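Local coordinates for protein methyltransferase FkbM (Methylobacillus flagellatus KT, PDB 2PY6) that probably transfers methyl groups to a substrate not identified here, through a Rossmann-like methyltransferase domain, at residues A[139-143]-A[144-148]; A[175-178]-A[179-183]; A[36-39]-A[40-44]. All blocks are in the same frame, centred on the assembly; numbering follows the deposited sequence.

Interaction 1 (A[139-143]-A[144-148]); sequences PHLNF and EQAVR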
loop_
_atom_site.group_PDB
_atom_site.type_symbol
_atom_site.label_atom_id
_atom_site.label_comp_id
_atom_site.label_asym_id
_atom_site.label_seq_id
_atom_site.Cartn_x
_atom_site.Cartn_y
_atom_site.Cartn_z
ATOM N N PRO A 139 5.100 -30.455 -17.021
ATOM C CA PRO A 139 3.653 -30.682 -17.221
ATOM C C PRO A 139 2.840 -29.833 -16.238
ATOM O O PRO A 139 3.148 -29.801 -15.029
ATOM C CB PRO A 139 3.492 -32.185 -16.951
ATOM C CG PRO A 139 4.810 -32.745 -17.158
ATOM C CD PRO A 139 5.791 -31.719 -16.686
ATOM N N HIS A 140 1.879 -29.079 -16.774
ATOM C CA HIS A 140 1.100 -28.142 -15.973
ATOM C C HIS A 140 -0.376 -28.099 -16.342
ATOM O O HIS A 140 -0.750 -28.433 -17.472
ATOM C CB HIS A 140 1.743 -26.728 -15.993
ATOM C CG HIS A 140 1.857 -26.116 -17.345
ATOM N ND1 HIS A 140 2.697 -26.606 -18.319
ATOM C CD2 HIS A 140 1.243 -25.035 -17.882
ATOM C CE1 HIS A 140 2.581 -25.862 -19.403
ATOM N NE2 HIS A 140 1.707 -24.901 -19.161
ATOM N N LEU A 141 -1.180 -27.657 -15.365
ATOM C CA LEU A 141 -2.637 -27.614 -15.442
ATOM C C LEU A 141 -3.189 -26.420 -14.723
ATOM O O LEU A 141 -2.633 -26.002 -13.735
ATOM C CB LEU A 141 -3.255 -28.766 -14.641
ATOM C CG LEU A 141 -3.011 -30.200 -14.981
ATOM C CD1 LEU A 141 -3.363 -31.055 -13.785
ATOM C CD2 LEU A 141 -3.810 -30.585 -16.203
ATOM N N ASN A 142 -4.317 -25.921 -15.195
ATOM C CA ASN A 142 -5.072 -24.900 -14.464
ATOM C C ASN A 142 -6.066 -25.675 -13.544
ATOM O O ASN A 142 -6.156 -26.938 -13.616
ATOM C CB ASN A 142 -5.760 -23.908 -15.395
ATOM C CG ASN A 142 -6.859 -24.518 -16.221
ATOM O OD1 ASN A 142 -7.543 -25.447 -15.805
ATOM N ND2 ASN A 142 -7.057 -23.963 -17.395
ATOM N N PHE A 143 -6.789 -24.956 -12.697
ATOM C CA PHE A 143 -7.667 -25.598 -11.735
ATOM C C PHE A 143 -8.779 -26.480 -12.346
ATOM O O PHE A 143 -9.001 -27.600 -11.883
ATOM C CB PHE A 143 -8.250 -24.588 -10.767
ATOM C CG PHE A 143 -9.019 -25.221 -9.668
ATOM C CD1 PHE A 143 -8.367 -25.705 -8.543
ATOM C CD2 PHE A 143 -10.391 -25.375 -9.770
ATOM C CE1 PHE A 143 -9.076 -26.310 -7.545
ATOM C CE2 PHE A 143 -11.097 -25.984 -8.771
ATOM C CZ PHE A 143 -10.441 -26.458 -7.659
ATOM N N GLU A 144 -9.424 -26.014 -13.403
ATOM C CA GLU A 144 -10.507 -26.794 -14.015
ATOM C C GLU A 144 -9.954 -28.072 -14.596
ATOM O O GLU A 144 -10.605 -29.118 -14.498
ATOM C CB GLU A 144 -11.237 -26.016 -15.106
ATOM C CG GLU A 144 -12.250 -25.028 -14.612
ATOM C CD GLU A 144 -11.676 -23.822 -13.886
ATOM O OE1 GLU A 144 -10.525 -23.435 -14.192
ATOM O OE2 GLU A 144 -12.406 -23.260 -13.027
ATOM N N GLN A 145 -8.759 -27.972 -15.206
ATOM C CA GLN A 145 -8.034 -29.137 -15.734
ATOM C C GLN A 145 -7.640 -30.093 -14.618
ATOM O O GLN A 145 -7.745 -31.310 -14.783
ATOM C CB GLN A 145 -6.800 -28.716 -16.527
ATOM C CG GLN A 145 -7.127 -27.935 -17.839
ATOM C CD GLN A 145 -5.878 -27.420 -18.550
ATOM O OE1 GLN A 145 -4.928 -26.967 -17.912
ATOM N NE2 GLN A 145 -5.883 -27.474 -19.868
ATOM N N ALA A 146 -7.188 -29.551 -13.485
ATOM C CA ALA A 146 -6.874 -30.386 -12.327
ATOM C C ALA A 146 -8.112 -31.192 -11.883
ATOM O O ALA A 146 -8.021 -32.403 -11.658
ATOM C CB ALA A 146 -6.394 -29.536 -11.156
ATOM N N VAL A 147 -9.254 -30.505 -11.728
ATOM C CA VAL A 147 -10.507 -31.159 -11.299
ATOM C C VAL A 147 -10.860 -32.340 -12.218
ATOM O O VAL A 147 -11.187 -33.408 -11.743
ATOM C CB VAL A 147 -11.666 -30.169 -11.187
ATOM C CG1 VAL A 147 -13.000 -30.887 -10.957
ATOM C CG2 VAL A 147 -11.403 -29.182 -10.054
ATOM N N ARG A 148 -10.724 -32.149 -13.529
ATOM C CA ARG A 148 -11.036 -33.177 -14.488
ATOM C C ARG A 148 -9.997 -34.281 -14.556
ATOM O O ARG A 148 -10.352 -35.449 -14.637
ATOM C CB ARG A 148 -11.228 -32.552 -15.878
ATOM C CG ARG A 148 -11.582 -33.583 -16.994
ATOM C CD ARG A 148 -11.889 -32.848 -18.299
ATOM N NE ARG A 148 -13.149 -32.126 -18.216
ATOM C CZ ARG A 148 -13.606 -31.323 -19.169
ATOM N NH1 ARG A 148 -12.926 -31.177 -20.291
ATOM N NH2 ARG A 148 -14.776 -30.708 -19.024
#
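Asn-142 and Gln-145 hold each other by two reciprocal bonds between side chain and backbone, closing a capping box at the start of helix 143-149. Gln-145 N donates to Asn-142 OD1 at 2.9 Å, running nearly along the C=O axis, and the N-H points almost straight at the oxygen (170°). In return Asn-142 N donates a hydrogen bond to Gln-145 OE1 at 3.0 Å, in the carbonyl plane and on a lone pair of the glutamine amide. The two side chains cross at about a right angle, with their amide planes 33° apart. With CG placed between its own backbone N and carbonyl carbon (chi1 67°), Asn-142 folds OD1 back over the first turn, where it meets Gln-145 CG at 3.2 Å; its ND2 is taken by Cys-200 O, so both ends of the buried amide have partners. With an alanine in its place, Gln-145 N would probably lose its cap and Cys-200 O the amide donor that now reaches it.

Behind the cap the ordinary helical bonds begin, from Ala-146 N to Asn-142 O and from Val-147 N to Phe-143 O. Leu-141 lays CD2 against Gln-145 CB (3.5 Å), while its CD1 reaches the backbone of Ala-146. One turn along, Val-147 CG2 approaches the Phe-143 ring obliquely, 3.5 Å from CE2, and Phe-63 meets that ring edge-to-face. The buried carboxylate of Glu-144 is held by salt bridges from Arg-121 to OE1 and from Arg-401 to OE2. Strand 140-142, an edge strand of its sheet within this chain, runs parallel to strand 114-118, and the capping box sits where the chain turns steeply from it into the helix, as at a strand-to-helix junction of an alpha/beta fold.

Interaction 2 (A[175-178]-A[179-183]); sequences QTLA and QRLAD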
loop_
_atom_site.group_PDB
_atom_site.type_symbol
_atom_site.label_atom_id
_atom_site.label_comp_id
_atom_site.label_asym_id
_atom_site.label_seq_id
_atom_site.Cartn_x
_atom_site.Cartn_y
_atom_site.Cartn_z
ATOM N N GLN A 175 -28.614 -25.725 -28.034
ATOM C CA GLN A 175 -28.759 -25.240 -29.406
ATOM C C GLN A 175 -30.075 -24.479 -29.571
ATOM O O GLN A 175 -30.139 -23.477 -30.290
ATOM C CB GLN A 175 -28.687 -26.403 -30.395
ATOM C CG GLN A 175 -27.345 -27.095 -30.382
ATOM C CD GLN A 175 -27.256 -28.185 -31.416
ATOM O OE1 GLN A 175 -27.978 -29.194 -31.356
ATOM N NE2 GLN A 175 -26.353 -28.004 -32.374
ATOM N N THR A 176 -31.121 -24.981 -28.912
ATOM C CA THR A 176 -32.424 -24.316 -28.876
ATOM C C THR A 176 -32.334 -22.955 -28.158
ATOM O O THR A 176 -32.903 -21.990 -28.633
ATOM C CB THR A 176 -33.530 -25.216 -28.266
ATOM O OG1 THR A 176 -33.686 -26.380 -29.074
ATOM C CG2 THR A 176 -34.849 -24.494 -28.202
ATOM N N LEU A 177 -31.631 -22.876 -27.028
ATOM C CA LEU A 177 -31.396 -21.580 -26.388
ATOM C C LEU A 177 -30.667 -20.614 -27.348
ATOM O O LEU A 177 -31.064 -19.467 -27.486
ATOM C CB LEU A 177 -30.598 -21.744 -25.102
ATOM C CG LEU A 177 -30.282 -20.503 -24.270
ATOM C CD1 LEU A 177 -31.545 -19.721 -23.956
ATOM C CD2 LEU A 177 -29.571 -20.895 -22.976
ATOM N N ALA A 178 -29.601 -21.079 -28.004
ATOM C CA ALA A 178 -28.846 -20.244 -28.948
ATOM C C ALA A 178 -29.757 -19.575 -30.002
ATOM O O ALA A 178 -29.610 -18.381 -30.321
ATOM C CB ALA A 178 -27.793 -21.090 -29.634
ATOM N N GLN A 179 -30.687 -20.369 -30.548
ATOM C CA GLN A 179 -31.646 -19.909 -31.555
ATOM C C GLN A 179 -32.640 -18.886 -30.991
ATOM O O GLN A 179 -33.167 -18.078 -31.729
ATOM C CB GLN A 179 -32.431 -21.102 -32.153
ATOM C CG GLN A 179 -31.579 -22.177 -32.829
ATOM C CD GLN A 179 -32.336 -23.514 -32.981
ATOM O OE1 GLN A 179 -33.580 -23.557 -32.913
ATOM N NE2 GLN A 179 -31.586 -24.601 -33.185
ATOM N N ARG A 180 -32.895 -18.920 -29.689
ATOM C CA ARG A 180 -33.863 -18.016 -29.044
ATOM C C ARG A 180 -33.276 -16.635 -28.655
ATOM O O ARG A 180 -34.015 -15.682 -28.417
ATOM C CB ARG A 180 -34.446 -18.732 -27.807
ATOM C CG ARG A 180 -35.667 -18.079 -27.120
ATOM C CD ARG A 180 -36.829 -17.740 -28.082
ATOM N NE ARG A 180 -38.038 -17.224 -27.407
ATOM C CZ ARG A 180 -38.182 -15.969 -26.953
ATOM N NH1 ARG A 180 -37.195 -15.073 -27.079
ATOM N NH2 ARG A 180 -39.330 -15.604 -26.372
ATOM N N LEU A 181 -31.955 -16.552 -28.558
ATOM C CA LEU A 181 -31.287 -15.324 -28.176
ATOM C C LEU A 181 -31.456 -14.289 -29.293
ATOM O O LEU A 181 -31.349 -14.616 -30.493
ATOM C CB LEU A 181 -29.819 -15.613 -27.839
ATOM C CG LEU A 181 -29.544 -16.499 -26.611
ATOM C CD1 LEU A 181 -28.075 -16.929 -26.486
ATOM C CD2 LEU A 181 -29.951 -15.782 -25.316
ATOM N N ALA A 182 -31.733 -13.040 -28.902
ATOM C CA ALA A 182 -32.059 -11.977 -29.880
ATOM C C ALA A 182 -30.892 -11.390 -30.704
ATOM O O ALA A 182 -31.109 -10.835 -31.778
ATOM C CB ALA A 182 -32.795 -10.863 -29.175
ATOM N N ASP A 183 -29.669 -11.516 -30.217
ATOM C CA ASP A 183 -28.531 -10.881 -30.867
ATOM C C ASP A 183 -27.346 -11.852 -30.985
ATOM O O ASP A 183 -27.209 -12.802 -30.201
ATOM C CB ASP A 183 -28.156 -9.589 -30.097
ATOM C CG ASP A 183 -27.621 -9.866 -28.699
ATOM O OD1 ASP A 183 -28.366 -10.402 -27.832
ATOM O OD2 ASP A 183 -26.439 -9.543 -28.477
HETATM O O HOH W 1 -34.816 -25.716 -31.454
HETATM O O HOH W 2 -30.150 -16.469 -32.293
#
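Gln-179 and Thr-176 share a water on the exposed side of helix 171-180: water 1 sits 2.7 Å from Thr-176 OG1 and donates to Gln-179 OE1 at 2.9 Å. The threonine hydroxyl also bonds to Pro-172 O, one turn back. Gln-179 runs extended beyond CG, its first torsion (chi1 -59°) setting CG anti to the carbonyl carbon, and this lays the chain back along the helix with CG against Gln-175 O at 3.2 Å. That same carbonyl accepts from Gln-179 N, the donor tilted 27° from its plane; the nearby NE2 is badly angled and forms no bond with it.

Beyond this point the bonding shifts from the carbonyl four residues back toward the one three back. Arg-180 N turns mainly to Leu-177 O at 2.9 Å, approaching from above the carbonyl plane, and keeps only a weak bond to Thr-176 O. Leu-181 N likewise divides itself between weak bonds to Leu-177 O and Ala-178 O. Water 2 lies 2.8 Å from both Ala-178 O and Leu-181 O, bridging the last turn to the chain that leaves it.

The guanidinium of Arg-180 reaches away to Tyr-390 O. Leu-181 sets CG over Leu-177 O at 3.4 Å, and the methyl ends of the two leucines come loosely together; both pack on Leu-190 of helix 184-199. Further on, Asp-183 caps the start of that helix and pairs with Arg-395. The weak, shared bonds of the last turn are consistent with water 2 and the leucine packing contributing to how this helix end is held.

Interaction 3 (A[36-39]-A[40-44]); sequences FGIP and ANVRE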
loop_
_atom_site.group_PDB
_atom_site.type_symbol
_atom_site.label_atom_id
_atom_site.label_comp_id
_atom_site.label_asym_id
_atom_site.label_seq_id
_atom_site.Cartn_x
_atom_site.Cartn_y
_atom_site.Cartn_z
ATOM N N PHE A 36 -10.489 -35.421 -22.130
ATOM C CA PHE A 36 -10.514 -34.387 -23.140
ATOM C C PHE A 36 -10.188 -33.078 -22.482
ATOM O O PHE A 36 -10.716 -32.764 -21.410
ATOM C CB PHE A 36 -11.887 -34.241 -23.795
ATOM C CG PHE A 36 -11.975 -33.013 -24.716
ATOM C CD1 PHE A 36 -11.307 -32.990 -25.948
ATOM C CD2 PHE A 36 -12.709 -31.904 -24.353
ATOM C CE1 PHE A 36 -11.374 -31.903 -26.783
ATOM C CE2 PHE A 36 -12.798 -30.828 -25.178
ATOM C CZ PHE A 36 -12.121 -30.807 -26.407
ATOM N N GLY A 37 -9.323 -32.301 -23.094
ATOM C CA GLY A 37 -8.985 -31.002 -22.506
ATOM C C GLY A 37 -7.811 -31.034 -21.526
ATOM O O GLY A 37 -7.383 -29.963 -21.031
ATOM N N ILE A 38 -7.299 -32.232 -21.217
ATOM C CA ILE A 38 -6.163 -32.359 -20.331
ATOM C C ILE A 38 -4.872 -32.432 -21.191
ATOM O O ILE A 38 -4.814 -33.175 -22.150
ATOM C CB ILE A 38 -6.301 -33.589 -19.402
ATOM C CG1 ILE A 38 -7.636 -33.521 -18.640
ATOM C CG2 ILE A 38 -5.111 -33.696 -18.448
ATOM C CD1 ILE A 38 -7.865 -32.207 -17.857
ATOM N N PRO A 39 -3.850 -31.615 -20.868
ATOM C CA PRO A 39 -2.601 -31.676 -21.656
ATOM C C PRO A 39 -1.991 -33.070 -21.702
ATOM O O PRO A 39 -1.918 -33.738 -20.681
ATOM C CB PRO A 39 -1.677 -30.698 -20.934
ATOM C CG PRO A 39 -2.594 -29.791 -20.198
ATOM C CD PRO A 39 -3.770 -30.611 -19.799
ATOM N N ALA A 40 -1.590 -33.493 -22.901
ATOM C CA ALA A 40 -1.049 -34.833 -23.153
ATOM C C ALA A 40 0.061 -35.258 -22.193
ATOM O O ALA A 40 0.096 -36.396 -21.757
ATOM C CB ALA A 40 -0.517 -34.911 -24.600
ATOM N N ASN A 41 0.974 -34.342 -21.878
ATOM C CA ASN A 41 2.098 -34.667 -21.011
ATOM C C ASN A 41 1.650 -34.955 -19.582
ATOM O O ASN A 41 2.263 -35.793 -18.892
ATOM C CB ASN A 41 3.205 -33.597 -21.082
ATOM C CG ASN A 41 2.736 -32.194 -20.700
ATOM O OD1 ASN A 41 1.535 -31.916 -20.545
ATOM N ND2 ASN A 41 3.706 -31.283 -20.565
ATOM N N VAL A 42 0.565 -34.299 -19.154
ATOM C CA VAL A 42 -0.005 -34.577 -17.838
ATOM C C VAL A 42 -0.745 -35.905 -17.872
ATOM O O VAL A 42 -0.646 -36.689 -16.922
ATOM C CB VAL A 42 -0.963 -33.488 -17.392
ATOM C CG1 VAL A 42 -1.627 -33.879 -16.064
ATOM C CG2 VAL A 42 -0.239 -32.144 -17.281
ATOM N N ARG A 43 -1.519 -36.147 -18.937
ATOM C CA ARG A 43 -2.240 -37.419 -19.046
ATOM C C ARG A 43 -1.295 -38.598 -18.955
ATOM O O ARG A 43 -1.620 -39.598 -18.312
ATOM C CB ARG A 43 -2.994 -37.525 -20.366
ATOM C CG ARG A 43 -4.113 -36.555 -20.489
ATOM C CD ARG A 43 -4.785 -36.598 -21.798
ATOM N NE ARG A 43 -5.448 -37.867 -22.006
ATOM C CZ ARG A 43 -6.424 -38.063 -22.890
ATOM N NH1 ARG A 43 -6.891 -37.073 -23.608
ATOM N NH2 ARG A 43 -6.953 -39.269 -23.030
ATOM N N GLU A 44 -0.144 -38.495 -19.618
ATOM C CA GLU A 44 0.814 -39.603 -19.598
ATOM C C GLU A 44 1.433 -39.805 -18.213
ATOM O O GLU A 44 1.706 -40.930 -17.837
ATOM C CB GLU A 44 1.854 -39.526 -20.721
ATOM C CG GLU A 44 3.075 -38.657 -20.528
ATOM C CD GLU A 44 4.106 -38.883 -21.644
ATOM O OE1 GLU A 44 3.688 -38.985 -22.830
ATOM O OE2 GLU A 44 5.320 -38.976 -21.330
HETATM O O HOH W 3 -6.112 -34.513 -24.017
#
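Ile-38 and Arg-43 cross obliquely, the isoleucine's CG2 resting 3.7 Å from Arg-43 CG, so that the aliphatic part of the arginine lies alongside the loop preceding helix 40-49. Arg-43 CD comes 3.4 Å from Ile-38 O. A bend at chi3 (65°) then turns the guanidinium back beside the loop, where water 3 lies at its edge, in plane: the water accepts from Arg-43 NH1 at 2.7 Å and donates to Ile-38 O at 2.6 Å. Loop carbonyl and arginine are therefore tied by a single water, while the charge itself is met by a salt bridge to Asp-33.

Pro-39, at the N-cap position, supplies the first acceptor of the helix. Its carbonyl oxygen takes a well-directed bond from Arg-43 N (3.0 Å, 164°), in the carbonyl plane, and a weak one from Val-42 N. On the proline ring, CB faces Asn-41 OD1 at 3.5 Å, and Val-42 CG2 touches the same carbon more loosely. Val-42 CG1 turns instead to Ile-38 CG2, 4.2 Å away.

Farther out, the loop leans on its neighbours. Ile-38 packs on Arg-148 and Ala-149 of helix 143-149, and Leu-141 touches Ile-38, Pro-39 and Val-42. Phe-36 is set among Ala-26, Ala-29 and Leu-30 of helix 19-32, and Gly-37 takes a positive phi (89°) that would press a side chain against the preceding carbonyl oxygen. Together these features form a loop-to-helix junction in which a proline at the N-cap position gives its carbonyl, and not a side chain, to the opening turn.

Interactions 1 and 3 adjoin, with centres 9 Å apart, although about a hundred residues separate them in sequence. Arg-148 NH1 is 2.9 Å from Phe-36 O, and Gln-145 NE2 is 3.1 Å from Gly-37 O, both probable hydrogen bonds, so the glutamine of the capping box also grips the loop before helix 40-49. Interaction 2 stands apart, its nearest atoms about 17 Å from interaction 1 and about 16 Å from interaction 3; its helix end packs against helix 375-386 and strand 392-396 of the seven-stranded sheet. A 1,2-ethanediol, probably from crystallisation, lies about 4 Å from the Glu-144 side chain in interaction 1.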